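PDB 6EWH: centrosomal protein 120 from Oreochromis niloticus, which probably acts in centriole and basal-body biology and supports the formation of cilia, represented here by its second C2 domain (C2B). Local coordinates for residues K7-I11 and I99-F103; Y18-A24 and V91-S96; F60-L66 and L110-C116; F149-P153 and Q169-G173. The protein carries 1 engineered substitution. All blocks are in the same frame, centred on the assembly; numbering follows the deposited sequence.

Contact 1: residues K7-I11 and I99-F103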
loop_
_atom_site.group_PDB
_atom_site.type_symbol
_atom_site.label_atom_id
_atom_site.label_comp_id
_atom_site.label_asym_id
_atom_site.label_seq_id
_atom_site.Cartn_x
_atom_site.Cartn_y
_atom_site.Cartn_z
ATOM N N LYS A 7 -18.982 5.977 14.127
ATOM C CA LYS A 7 -17.667 5.669 13.584
ATOM C C LYS A 7 -17.450 6.438 12.286
ATOM O O LYS A 7 -18.300 6.413 11.390
ATOM C CB LYS A 7 -17.584 4.167 13.317
ATOM C CG LYS A 7 -16.247 3.668 12.804
ATOM C CD LYS A 7 -16.224 2.142 12.799
ATOM C CE LYS A 7 -14.976 1.595 12.125
ATOM N NZ LYS A 7 -14.928 1.981 10.689
ATOM N N LEU A 8 -16.317 7.134 12.192
ATOM C CA LEU A 8 -15.934 7.763 10.934
ATOM C C LEU A 8 -15.706 6.686 9.881
ATOM O O LEU A 8 -14.894 5.776 10.081
ATOM C CB LEU A 8 -14.658 8.580 11.129
ATOM C CG LEU A 8 -14.782 9.973 11.748
ATOM C CD1 LEU A 8 -13.411 10.633 11.856
ATOM C CD2 LEU A 8 -15.740 10.842 10.941
ATOM N N GLU A 9 -16.427 6.788 8.763
ATOM C CA GLU A 9 -16.320 5.829 7.672
ATOM C C GLU A 9 -16.197 6.558 6.342
ATOM O O GLU A 9 -16.749 7.647 6.158
ATOM C CB GLU A 9 -17.533 4.892 7.624
ATOM C CG GLU A 9 -17.470 3.749 8.620
ATOM C CD GLU A 9 -18.621 2.773 8.465
ATOM O OE1 GLU A 9 -19.695 3.186 7.975
ATOM O OE2 GLU A 9 -18.447 1.591 8.830
ATOM N N ALA A 10 -15.465 5.941 5.413
ATOM C CA ALA A 10 -15.312 6.464 4.058
ATOM C C ALA A 10 -16.448 5.918 3.202
ATOM O O ALA A 10 -16.482 4.723 2.889
ATOM C CB ALA A 10 -13.954 6.067 3.483
ATOM N N ILE A 11 -17.369 6.793 2.812
ATOM C CA ILE A 11 -18.610 6.399 2.155
ATOM C C ILE A 11 -18.478 6.669 0.664
ATOM O O ILE A 11 -18.395 7.826 0.235
ATOM C CB ILE A 11 -19.811 7.144 2.750
ATOM C CG1 ILE A 11 -19.934 6.835 4.244
ATOM C CG2 ILE A 11 -21.082 6.782 2.001
ATOM C CD1 ILE A 11 -20.913 7.731 4.972
ATOM N N ILE A 99 -11.255 16.091 9.907
ATOM C CA ILE A 99 -12.008 14.845 9.942
ATOM C C ILE A 99 -11.253 13.738 9.220
ATOM O O ILE A 99 -11.192 12.594 9.693
ATOM C CB ILE A 99 -13.432 15.062 9.400
ATOM C CG1 ILE A 99 -14.243 15.884 10.402
ATOM C CG2 ILE A 99 -14.130 13.740 9.183
ATOM C CD1 ILE A 99 -14.391 15.206 11.739
ATOM N N LEU A 100 -10.639 14.060 8.079
ATOM C CA LEU A 100 -9.901 13.046 7.342
ATOM C C LEU A 100 -8.655 12.609 8.100
ATOM O O LEU A 100 -8.340 11.414 8.154
ATOM C CB LEU A 100 -9.551 13.585 5.953
ATOM C CG LEU A 100 -8.820 12.617 5.021
ATOM C CD1 LEU A 100 -9.552 11.282 4.968
ATOM C CD2 LEU A 100 -8.697 13.221 3.620
ATOM N N LYS A 101 -7.936 13.567 8.695
ATOM C CA LYS A 101 -6.764 13.224 9.490
ATOM C C LYS A 101 -7.147 12.311 10.648
ATOM O O LYS A 101 -6.482 11.300 10.902
ATOM C CB LYS A 101 -6.089 14.508 9.973
ATOM C CG LYS A 101 -4.720 14.351 10.620
ATOM C CD LYS A 101 -4.194 15.713 11.087
ATOM C CE LYS A 101 -2.749 15.655 11.583
ATOM N NZ LYS A 101 -2.568 14.839 12.822
ATOM N N ALA A 102 -8.246 12.631 11.338
ATOM C CA ALA A 102 -8.730 11.766 12.410
ATOM C C ALA A 102 -9.120 10.393 11.874
ATOM O O ALA A 102 -8.752 9.362 12.448
ATOM C CB ALA A 102 -9.911 12.432 13.113
ATOM N N PHE A 103 -9.847 10.364 10.753
ATOM C CA PHE A 103 -10.234 9.097 10.139
ATOM C C PHE A 103 -9.015 8.229 9.857
ATOM O O PHE A 103 -8.970 7.058 10.246
ATOM C CB PHE A 103 -11.015 9.365 8.851
ATOM C CG PHE A 103 -11.259 8.143 8.005
ATOM C CD1 PHE A 103 -12.278 7.259 8.311
ATOM C CD2 PHE A 103 -10.485 7.899 6.873
ATOM C CE1 PHE A 103 -12.513 6.143 7.511
ATOM C CE2 PHE A 103 -10.715 6.780 6.081
ATOM C CZ PHE A 103 -11.731 5.908 6.401
#
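Residues 7-11 run extended through the entry to the first strand, while 99-103 form a little over one turn of helix 97-105, marked by the 2.8 Å bond from Phe103 N to Ile99 O. The backbones come nearest at Leu8 and Phe103, whose CA atoms lie 5.9 Å apart, and the contact is purely one of packing, burying 254 Å². Leu8 points its CA-CB bond toward the helix, and its branched end reaches both Ile99 and Ala102: Leu8 CD2 meets Ile99 CG2 at 3.8 Å, and CD1 of Leu8 lies 4.1 Å from CB of Ala102, whose small methyl leaves room for the approach. One turn on from Ile99, the flat ring of Phe103 reaches across to the extended chain. Its CD1 lies 3.9 Å from CB of Leu8 and 3.5 Å from O of Leu8, which sits at the ring edge, while Phe103 CZ packs 3.7 Å from CB of Ala10. Alanine fits here because a short side chain lets the ring close against the strand. Glu9 directs its CA-CB bond away from the helix, and its OE2 makes a long salt bridge, 4.0 Å, with NZ of Lys7. Beyond the pair, Val21 of strand 18-21 touches Ala10, Ile99 and Phe103, and Leu67 borders Ala10 and Phe103, so helix 97-105 packs against strands 10-13, 18-21 and 87-95, at the side of the mixed sheet where 10-13 is outermost.

Contact 2: residues Y18-A24 and V91-S96; sequences YHQVGPA and VRIRSS
Build two extended strands, 18-21 and 91-95, side by side and parallel, their short axes 4.4 Å apart at closest and 32° between their directions. The register sets His19 beside Ile93 (CA-CA 4.7 Å) and Gln20 beside Arg94 (4.8 Å). Three backbone bonds zip the pair: His19 N to Arg92 O (2.8 Å), Arg94 N to His19 O (2.8 Å) and Val21 N to Arg94 O (2.9 Å). Arg92 O accepts twice, for the m rotamer of His19 also brings ND1 to it at 3.2 Å. Past the last rung a side chain takes over: Ser95 OG gives its proton to Val21 O at 2.7 Å. Arg94, with chi1 to chi3 all t, reaches past Gln20 to the turn at Ala24, NH1 donating both to Gln20 OE1 (2.9 Å) and to Ala24 O (3.0 Å). Gln20 NE2 donates to Gly22 O (3.0 Å) and to the backbone O of Cys27. Gly22, at phi 95° and psi 168°, would jam a CB against the preceding carbonyl, hence its lack of a side chain. The Arg92 guanidinium has its salt bridge with Glu181. On the apolar side Val21 CG2 meets Ile93 CG2 at 3.6 Å. Ser96 then N-caps helix 97-105, its OG taking Ile99 N. Antiparallel neighbours flank the pair, 10-13 beside 18-21 and 29-41 beside 91-95, so this is a parallel pairing within a mixed sheet of the C2-type beta sandwich.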
loop_
_atom_site.group_PDB
_atom_site.type_symbol
_atom_site.label_atom_id
_atom_site.label_comp_id
_atom_site.label_asym_id
_atom_site.label_seq_id
_atom_site.Cartn_x
_atom_site.Cartn_y
_atom_site.Cartn_z
ATOM N N TYR A 18 -15.859 9.533 -5.830
ATOM C CA TYR A 18 -15.059 9.897 -4.669
ATOM C C TYR A 18 -15.690 9.292 -3.421
ATOM O O TYR A 18 -16.827 8.813 -3.441
ATOM C CB TYR A 18 -14.854 11.415 -4.537
ATOM C CG TYR A 18 -16.122 12.231 -4.356
ATOM C CD1 TYR A 18 -16.837 12.188 -3.166
ATOM C CD2 TYR A 18 -16.567 13.075 -5.358
ATOM C CE1 TYR A 18 -17.985 12.938 -2.995
ATOM C CE2 TYR A 18 -17.710 13.838 -5.189
ATOM C CZ TYR A 18 -18.412 13.760 -4.009
ATOM O OH TYR A 18 -19.550 14.510 -3.836
ATOM N N HIS A 19 -14.944 9.329 -2.321
ATOM C CA HIS A 19 -15.408 8.825 -1.035
ATOM C C HIS A 19 -15.651 9.999 -0.096
ATOM O O HIS A 19 -14.768 10.838 0.090
ATOM C CB HIS A 19 -14.349 7.897 -0.431
ATOM C CG HIS A 19 -14.002 6.730 -1.303
ATOM N ND1 HIS A 19 -13.231 6.854 -2.439
ATOM C CD2 HIS A 19 -14.332 5.421 -1.211
ATOM C CE1 HIS A 19 -13.099 5.669 -3.010
ATOM N NE2 HIS A 19 -13.757 4.782 -2.283
ATOM N N GLN A 20 -16.849 10.066 0.492
ATOM C CA GLN A 20 -17.163 11.099 1.473
ATOM C C GLN A 20 -16.770 10.623 2.867
ATOM O O GLN A 20 -17.157 9.527 3.285
ATOM C CB GLN A 20 -18.657 11.429 1.448
ATOM C CG GLN A 20 -19.096 12.437 2.525
ATOM C CD GLN A 20 -18.651 13.861 2.224
ATOM O OE1 GLN A 20 -18.743 14.333 1.090
ATOM N NE2 GLN A 20 -18.150 14.550 3.248
ATOM N N VAL A 21 -16.000 11.445 3.580
ATOM C CA VAL A 21 -15.610 11.183 4.962
ATOM C C VAL A 21 -16.057 12.365 5.809
ATOM O O VAL A 21 -15.573 13.491 5.628
ATOM C CB VAL A 21 -14.098 10.940 5.106
ATOM C CG1 VAL A 21 -13.748 10.679 6.576
ATOM C CG2 VAL A 21 -13.661 9.775 4.235
ATOM N N GLY A 22 -16.982 12.116 6.728
ATOM C CA GLY A 22 -17.549 13.168 7.534
ATOM C C GLY A 22 -18.839 13.679 6.930
ATOM O O GLY A 22 -19.176 13.370 5.782
ATOM N N PRO A 23 -19.591 14.470 7.696
ATOM C CA PRO A 23 -20.869 14.987 7.183
ATOM C C PRO A 23 -20.657 15.827 5.934
ATOM O O PRO A 23 -19.786 16.703 5.889
ATOM C CB PRO A 23 -21.417 15.816 8.351
ATOM C CG PRO A 23 -20.228 16.134 9.196
ATOM C CD PRO A 23 -19.277 14.977 9.041
ATOM N N ALA A 24 -21.463 15.544 4.905
ATOM C CA ALA A 24 -21.240 16.123 3.584
ATOM C C ALA A 24 -21.420 17.635 3.550
ATOM O O ALA A 24 -20.885 18.290 2.648
ATOM C CB ALA A 24 -22.148 15.449 2.549
ATOM N N VAL A 91 -7.176 7.231 -4.555
ATOM C CA VAL A 91 -8.608 7.448 -4.383
ATOM C C VAL A 91 -8.844 8.907 -4.037
ATOM O O VAL A 91 -8.018 9.565 -3.400
ATOM C CB VAL A 91 -9.219 6.522 -3.305
ATOM C CG1 VAL A 91 -9.173 5.070 -3.772
ATOM C CG2 VAL A 91 -8.494 6.694 -1.957
ATOM N N ARG A 92 -10.000 9.414 -4.454
ATOM C CA ARG A 92 -10.400 10.771 -4.129
ATOM C C ARG A 92 -11.313 10.760 -2.912
ATOM O O ARG A 92 -12.200 9.908 -2.790
ATOM C CB ARG A 92 -11.129 11.422 -5.308
ATOM C CG ARG A 92 -10.250 11.617 -6.527
ATOM C CD ARG A 92 -11.084 12.167 -7.698
ATOM N NE ARG A 92 -11.369 13.589 -7.525
ATOM C CZ ARG A 92 -12.488 14.185 -7.921
ATOM N NH1 ARG A 92 -13.455 13.478 -8.486
ATOM N NH2 ARG A 92 -12.637 15.489 -7.736
ATOM N N ILE A 93 -11.093 11.716 -2.013
ATOM C CA ILE A 93 -11.835 11.797 -0.761
ATOM C C ILE A 93 -12.375 13.214 -0.618
ATOM O O ILE A 93 -11.631 14.189 -0.783
ATOM C CB ILE A 93 -10.951 11.422 0.444
ATOM C CG1 ILE A 93 -10.458 9.984 0.327
ATOM C CG2 ILE A 93 -11.724 11.591 1.751
ATOM C CD1 ILE A 93 -9.327 9.648 1.274
ATOM N N ARG A 94 -13.667 13.330 -0.334
ATOM C CA ARG A 94 -14.275 14.612 -0.011
ATOM C C ARG A 94 -14.466 14.646 1.502
ATOM O O ARG A 94 -15.143 13.779 2.062
ATOM C CB ARG A 94 -15.602 14.768 -0.755
ATOM C CG ARG A 94 -16.250 16.156 -0.658
ATOM C CD ARG A 94 -17.475 16.209 -1.561
ATOM N NE ARG A 94 -18.135 17.512 -1.552
ATOM C CZ ARG A 94 -19.039 17.890 -0.651
ATOM N NH1 ARG A 94 -19.400 17.071 0.331
ATOM N NH2 ARG A 94 -19.588 19.097 -0.735
ATOM N N SER A 95 -13.824 15.600 2.166
ATOM C CA SER A 95 -13.803 15.608 3.629
ATOM C C SER A 95 -13.353 16.984 4.101
ATOM O O SER A 95 -13.354 17.953 3.338
ATOM C CB SER A 95 -12.875 14.502 4.156
ATOM O OG SER A 95 -13.030 14.296 5.556
ATOM N N SER A 96 -12.990 17.082 5.379
ATOM C CA SER A 96 -12.245 18.226 5.870
ATOM C C SER A 96 -10.908 17.739 6.402
ATOM O O SER A 96 -10.747 16.562 6.744
ATOM C CB SER A 96 -13.008 18.979 6.970
ATOM O OG SER A 96 -12.924 18.289 8.208
#

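Contact 3: residues F60-L66 and L110-C116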
loop_
_atom_site.group_PDB
_atom_site.type_symbol
_atom_site.label_atom_id
_atom_site.label_comp_id
_atom_site.label_asym_id
_atom_site.label_seq_id
_atom_site.Cartn_x
_atom_site.Cartn_y
_atom_site.Cartn_z
ATOM N N PHE A 60 3.519 -12.674 -10.930
ATOM C CA PHE A 60 3.407 -12.134 -9.584
ATOM C C PHE A 60 2.869 -10.712 -9.654
ATOM O O PHE A 60 3.068 -10.004 -10.643
ATOM C CB PHE A 60 4.773 -12.160 -8.870
ATOM C CG PHE A 60 5.433 -13.513 -8.894
ATOM C CD1 PHE A 60 5.182 -14.437 -7.885
ATOM C CD2 PHE A 60 6.293 -13.864 -9.920
ATOM C CE1 PHE A 60 5.786 -15.691 -7.904
ATOM C CE2 PHE A 60 6.896 -15.122 -9.943
ATOM C CZ PHE A 60 6.639 -16.028 -8.929
ATOM N N PHE A 61 2.157 -10.303 -8.605
ATOM C CA PHE A 61 1.593 -8.962 -8.567
ATOM C C PHE A 61 1.331 -8.614 -7.111
ATOM O O PHE A 61 1.349 -9.481 -6.231
ATOM C CB PHE A 61 0.295 -8.867 -9.382
ATOM C CG PHE A 61 -0.798 -9.781 -8.891
ATOM C CD1 PHE A 61 -0.856 -11.100 -9.320
ATOM C CD2 PHE A 61 -1.754 -9.321 -7.996
ATOM C CE1 PHE A 61 -1.854 -11.954 -8.858
ATOM C CE2 PHE A 61 -2.755 -10.168 -7.528
ATOM C CZ PHE A 61 -2.799 -11.485 -7.959
ATOM N N PHE A 62 1.097 -7.335 -6.861
ATOM C CA PHE A 62 0.743 -6.882 -5.520
ATOM C C PHE A 62 -0.748 -6.615 -5.413
ATOM O O PHE A 62 -1.386 -6.137 -6.359
ATOM C CB PHE A 62 1.548 -5.640 -5.122
ATOM C CG PHE A 62 3.026 -5.883 -5.144
ATOM C CD1 PHE A 62 3.645 -6.563 -4.104
ATOM C CD2 PHE A 62 3.785 -5.481 -6.233
ATOM C CE1 PHE A 62 5.010 -6.822 -4.143
ATOM C CE2 PHE A 62 5.145 -5.733 -6.278
ATOM C CZ PHE A 62 5.761 -6.402 -5.233
ATOM N N TYR A 63 -1.303 -6.936 -4.242
ATOM C CA TYR A 63 -2.702 -6.687 -3.944
ATOM C C TYR A 63 -2.813 -5.921 -2.638
ATOM O O TYR A 63 -2.108 -6.224 -1.668
ATOM C CB TYR A 63 -3.505 -8.000 -3.802
ATOM C CG TYR A 63 -4.804 -7.768 -3.073
ATOM C CD1 TYR A 63 -5.906 -7.249 -3.744
ATOM C CD2 TYR A 63 -4.917 -8.008 -1.702
ATOM C CE1 TYR A 63 -7.090 -6.988 -3.089
ATOM C CE2 TYR A 63 -6.108 -7.738 -1.034
ATOM C CZ TYR A 63 -7.187 -7.236 -1.737
ATOM O OH TYR A 63 -8.376 -6.977 -1.099
ATOM N N TYR A 64 -3.729 -4.956 -2.594
ATOM C CA TYR A 64 -4.123 -4.370 -1.324
ATOM C C TYR A 64 -5.511 -3.780 -1.447
ATOM O O TYR A 64 -5.998 -3.506 -2.548
ATOM C CB TYR A 64 -3.133 -3.318 -0.826
ATOM C CG TYR A 64 -2.805 -2.231 -1.818
ATOM C CD1 TYR A 64 -1.764 -2.396 -2.718
ATOM C CD2 TYR A 64 -3.508 -1.029 -1.828
ATOM C CE1 TYR A 64 -1.444 -1.389 -3.632
ATOM C CE2 TYR A 64 -3.189 -0.030 -2.710
ATOM C CZ TYR A 64 -2.165 -0.205 -3.610
ATOM O OH TYR A 64 -1.851 0.787 -4.508
ATOM N N SER A 65 -6.146 -3.599 -0.293
ATOM C CA SER A 65 -7.439 -2.948 -0.194
ATOM C C SER A 65 -7.216 -1.530 0.319
ATOM O O SER A 65 -6.679 -1.345 1.414
ATOM C CB SER A 65 -8.322 -3.729 0.778
ATOM O OG SER A 65 -9.596 -3.132 0.876
ATOM N N LEU A 66 -7.615 -0.536 -0.474
ATOM C CA LEU A 66 -7.462 0.869 -0.107
ATOM C C LEU A 66 -8.859 1.447 0.076
ATOM O O LEU A 66 -9.596 1.615 -0.900
ATOM C CB LEU A 66 -6.673 1.633 -1.173
ATOM C CG LEU A 66 -6.438 3.129 -0.897
ATOM C CD1 LEU A 66 -5.610 3.351 0.348
ATOM C CD2 LEU A 66 -5.768 3.778 -2.083
ATOM N N LEU A 110 -2.626 -0.669 6.201
ATOM C CA LEU A 110 -2.773 -1.246 4.879
ATOM C C LEU A 110 -1.935 -2.519 4.823
ATOM O O LEU A 110 -0.785 -2.530 5.264
ATOM C CB LEU A 110 -2.252 -0.221 3.876
ATOM C CG LEU A 110 -2.350 -0.443 2.378
ATOM C CD1 LEU A 110 -3.790 -0.335 1.959
ATOM C CD2 LEU A 110 -1.515 0.620 1.699
ATOM N N GLN A 111 -2.518 -3.601 4.310
ATOM C CA GLN A 111 -1.800 -4.860 4.151
ATOM C C GLN A 111 -1.558 -5.101 2.668
ATOM O O GLN A 111 -2.486 -5.380 1.904
ATOM C CB GLN A 111 -2.537 -6.026 4.804
ATOM C CG GLN A 111 -2.276 -6.127 6.300
ATOM C CD GLN A 111 -2.956 -7.324 6.935
ATOM O OE1 GLN A 111 -4.070 -7.692 6.560
ATOM N NE2 GLN A 111 -2.285 -7.941 7.901
ATOM N N ILE A 112 -0.301 -4.993 2.256
ATOM C CA ILE A 112 0.058 -5.187 0.851
ATOM C C ILE A 112 0.608 -6.595 0.699
ATOM O O ILE A 112 1.558 -6.972 1.393
ATOM C CB ILE A 112 1.067 -4.138 0.375
ATOM C CG1 ILE A 112 0.469 -2.733 0.524
ATOM C CG2 ILE A 112 1.483 -4.439 -1.067
ATOM C CD1 ILE A 112 1.459 -1.630 0.232
ATOM N N HIS A 113 0.017 -7.367 -0.207
ATOM C CA HIS A 113 0.361 -8.767 -0.404
ATOM C C HIS A 113 1.121 -8.931 -1.707
ATOM O O HIS A 113 0.736 -8.363 -2.734
ATOM C CB HIS A 113 -0.907 -9.617 -0.498
ATOM C CG HIS A 113 -1.627 -9.773 0.802
ATOM N ND1 HIS A 113 -1.602 -10.946 1.527
ATOM C CD2 HIS A 113 -2.376 -8.903 1.519
ATOM C CE1 HIS A 113 -2.313 -10.792 2.630
ATOM N NE2 HIS A 113 -2.790 -9.560 2.651
ATOM N N LEU A 114 2.176 -9.735 -1.674
ATOM C CA LEU A 114 2.755 -10.273 -2.895
ATOM C C LEU A 114 2.004 -11.554 -3.228
ATOM O O LEU A 114 1.902 -12.453 -2.383
ATOM C CB LEU A 114 4.239 -10.579 -2.714
ATOM C CG LEU A 114 4.866 -11.368 -3.867
ATOM C CD1 LEU A 114 4.895 -10.530 -5.144
ATOM C CD2 LEU A 114 6.282 -11.888 -3.512
ATOM N N CYS A 115 1.456 -11.633 -4.438
ATOM C CA CYS A 115 0.586 -12.737 -4.812
ATOM C C CYS A 115 1.104 -13.451 -6.046
ATOM O O CYS A 115 1.807 -12.873 -6.878
ATOM C CB CYS A 115 -0.814 -12.239 -5.129
ATOM S SG CYS A 115 -1.597 -11.508 -3.708
ATOM N N CYS A 116 0.742 -14.728 -6.150
ATOM C CA CYS A 116 0.882 -15.493 -7.382
ATOM C C CYS A 116 -0.414 -16.263 -7.561
ATOM O O CYS A 116 -0.758 -17.088 -6.710
ATOM C CB CYS A 116 2.063 -16.456 -7.296
ATOM S SG CYS A 116 2.328 -17.391 -8.830
HETATM O O HOH W 1 -5.097 -5.165 2.029
HETATM O O HOH W 2 -5.302 -2.913 3.286
#
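The apolar centre lies on the face carrying Phe60, Phe62, Leu114 and Cys116, continued by Tyr64 and Ile112. Phe62 CE1 meets Leu114 CD1 at 3.8 Å, Phe62 CB lies 4.2 Å from Ile112 CG2, and Tyr64 CB 3.9 Å from Ile112 CG1. Broad rings and branched aliphatics interlock because this face looks into the sandwich: Leu172 of the other sheet packs on Phe62 and Ile112, Val35 on Tyr64. Phe60 CD1 packs 3.8 Å from Cys116 CB. These are the central strands of the four-stranded antiparallel sheet of the C2-type fold, between 69-72 and 119-126. Two hydrogen-bonded pairs form: Phe61 N to Cys115 O 3.1 Å, Cys115 N to Phe61 O 2.8 Å; Tyr63 N to His113 O 2.9 Å, His113 N to Tyr63 O 2.8 Å. On the other face, small Cys115 leaves room for an aromatic ring, its CB lying 3.8 Å from the Phe61 centroid in a CH-pi contact. Tyr63 OH is hydrogen-bonded to Asp70 and His113 ND1 to Ser120. Farther along, water replaces direct pairing: one accepts from Ser65 N (3.0 Å) and donates to Gln111 O (2.6 Å), another donates to Ser65 O (2.8 Å) and accepts from Gln111 N (3.0 Å).

Contact 4: residues F149-P153 and Q169-G173; sequences FILQP and QPTLG
This is the loop end of a beta hairpin, an antiparallel pair at the rim of the six-stranded sheet in the C2-type sandwich, with a 15-residue connection free of helix and strand between the two segments. Both segments are extended, their end-to-end directions 124° apart. Gln169 comes first: its CB lies 4.0 Å from Ile150 CG2, and a water donates to both its OE1 and Leu151 O, 2.6 Å each. Pro170 lacks an amide proton, but its O accepts from Leu151 N at 2.9 Å, while its CB packs 4.1 Å from Leu151 CB. Thr171 faces Ile150 as a non-hydrogen-bonded pair (CA-CA 4.5 Å); its m rotamer turns OG1 back to Gln169 O, 2.8 Å, and beta-branching suits the extended backbone. Leu172, in the t, p rotamer, pairs with Phe149 (CA-CA 5.2 Å), both on one face, and its CB meets Leu151 CD1 at 4.2 Å. Two bonds close this rung: Leu172 N to Phe149 O at 2.8 Å, and Phe149 N to Leu172 O at 2.9 Å.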
loop_
_atom_site.group_PDB
_atom_site.type_symbol
_atom_site.label_atom_id
_atom_site.label_comp_id
_atom_site.label_asym_id
_atom_site.label_seq_id
_atom_site.Cartn_x
_atom_site.Cartn_y
_atom_site.Cartn_z
ATOM N N PHE A 149 9.566 -1.673 3.373
ATOM C CA PHE A 149 8.784 -2.504 4.271
ATOM C C PHE A 149 9.126 -3.973 4.056
ATOM O O PHE A 149 9.371 -4.405 2.926
ATOM C CB PHE A 149 7.302 -2.247 4.002
ATOM C CG PHE A 149 6.848 -0.866 4.402
ATOM C CD1 PHE A 149 6.453 -0.610 5.703
ATOM C CD2 PHE A 149 6.833 0.178 3.486
ATOM C CE1 PHE A 149 6.032 0.659 6.087
ATOM C CE2 PHE A 149 6.417 1.455 3.865
ATOM C CZ PHE A 149 6.019 1.696 5.163
ATOM N N ILE A 150 9.177 -4.742 5.149
ATOM C CA ILE A 150 9.537 -6.153 5.078
ATOM C C ILE A 150 8.299 -7.004 4.831
ATOM O O ILE A 150 7.302 -6.894 5.554
ATOM C CB ILE A 150 10.251 -6.597 6.362
ATOM C CG1 ILE A 150 11.407 -5.655 6.657
ATOM C CG2 ILE A 150 10.709 -8.043 6.224
ATOM C CD1 ILE A 150 12.497 -5.707 5.629
ATOM N N LEU A 151 8.370 -7.876 3.828
ATOM C CA LEU A 151 7.299 -8.820 3.544
ATOM C C LEU A 151 7.476 -10.067 4.405
ATOM O O LEU A 151 8.566 -10.645 4.452
ATOM C CB LEU A 151 7.291 -9.196 2.063
ATOM C CG LEU A 151 6.790 -8.080 1.132
ATOM C CD1 LEU A 151 7.282 -8.336 -0.307
ATOM C CD2 LEU A 151 5.274 -7.977 1.166
ATOM N N GLN A 152 6.400 -10.482 5.072
ATOM C CA GLN A 152 6.412 -11.648 5.947
ATOM C C GLN A 152 5.601 -12.766 5.319
ATOM O O GLN A 152 4.440 -12.543 4.948
ATOM C CB GLN A 152 5.800 -11.293 7.318
ATOM C CG GLN A 152 6.591 -10.271 8.117
ATOM C CD GLN A 152 7.922 -10.813 8.593
ATOM O OE1 GLN A 152 8.159 -12.016 8.551
ATOM N NE2 GLN A 152 8.799 -9.927 9.045
ATOM N N PRO A 153 6.144 -13.979 5.235
ATOM C CA PRO A 153 5.364 -15.116 4.732
ATOM C C PRO A 153 4.315 -15.534 5.747
ATOM O O PRO A 153 4.464 -15.285 6.954
ATOM C CB PRO A 153 6.425 -16.212 4.570
ATOM C CG PRO A 153 7.441 -15.883 5.614
ATOM C CD PRO A 153 7.502 -14.375 5.647
ATOM N N GLN A 169 16.207 -9.492 3.971
ATOM C CA GLN A 169 14.869 -10.053 3.914
ATOM C C GLN A 169 14.083 -9.462 2.751
ATOM O O GLN A 169 14.497 -8.464 2.148
ATOM C CB GLN A 169 14.133 -9.843 5.253
ATOM C CG GLN A 169 14.318 -11.042 6.212
ATOM C CD GLN A 169 13.281 -11.131 7.339
ATOM O OE1 GLN A 169 12.181 -11.662 7.158
ATOM N NE2 GLN A 169 13.654 -10.648 8.518
ATOM N N PRO A 170 12.967 -10.089 2.370
ATOM C CA PRO A 170 12.158 -9.542 1.276
ATOM C C PRO A 170 11.629 -8.170 1.647
ATOM O O PRO A 170 11.045 -7.973 2.712
ATOM C CB PRO A 170 11.014 -10.549 1.134
ATOM C CG PRO A 170 11.459 -11.760 1.807
ATOM C CD PRO A 170 12.367 -11.331 2.897
ATOM N N THR A 171 11.817 -7.223 0.744
ATOM C CA THR A 171 11.571 -5.826 1.023
ATOM C C THR A 171 10.766 -5.238 -0.128
ATOM O O THR A 171 11.018 -5.576 -1.288
ATOM C CB THR A 171 12.930 -5.136 1.127
ATOM O OG1 THR A 171 13.682 -5.749 2.187
ATOM C CG2 THR A 171 12.777 -3.673 1.388
ATOM N N LEU A 172 9.817 -4.370 0.208
ATOM C CA LEU A 172 8.997 -3.663 -0.781
ATOM C C LEU A 172 9.059 -2.177 -0.472
ATOM O O LEU A 172 8.688 -1.755 0.626
ATOM C CB LEU A 172 7.545 -4.138 -0.694
ATOM C CG LEU A 172 6.586 -3.523 -1.718
ATOM C CD1 LEU A 172 7.012 -3.934 -3.113
ATOM C CD2 LEU A 172 5.167 -3.962 -1.449
ATOM N N GLY A 173 9.520 -1.383 -1.434
ATOM C CA GLY A 173 9.487 0.059 -1.268
ATOM C C GLY A 173 8.092 0.605 -1.518
ATOM O O GLY A 173 7.527 0.375 -2.591
HETATM O O HOH W 3 10.268 -12.339 5.554
#

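From the N terminus, 7-11 opens a loop that closes at helix 97-105, and contact 2, opening at 18-24 and closing at 91-96, lies within that span. The two touch, with Val21 packed against Ala10 and Phe103, and together they join the 10-13 end of the mixed sheet to the helix. Contact 3 opens inside both loops, at 60-66, but closes after them, at 110-116, so it crosses both and forms the central pair of the second sheet. Contact 4 follows in series, closing a 15-residue connection at the opposite rim of the mixed sheet, about 16 Å at nearest atoms from contact 2. Contact 3 bridges the ends: Leu66 meets Val91, and Phe62 and Ile112 meet Leu172.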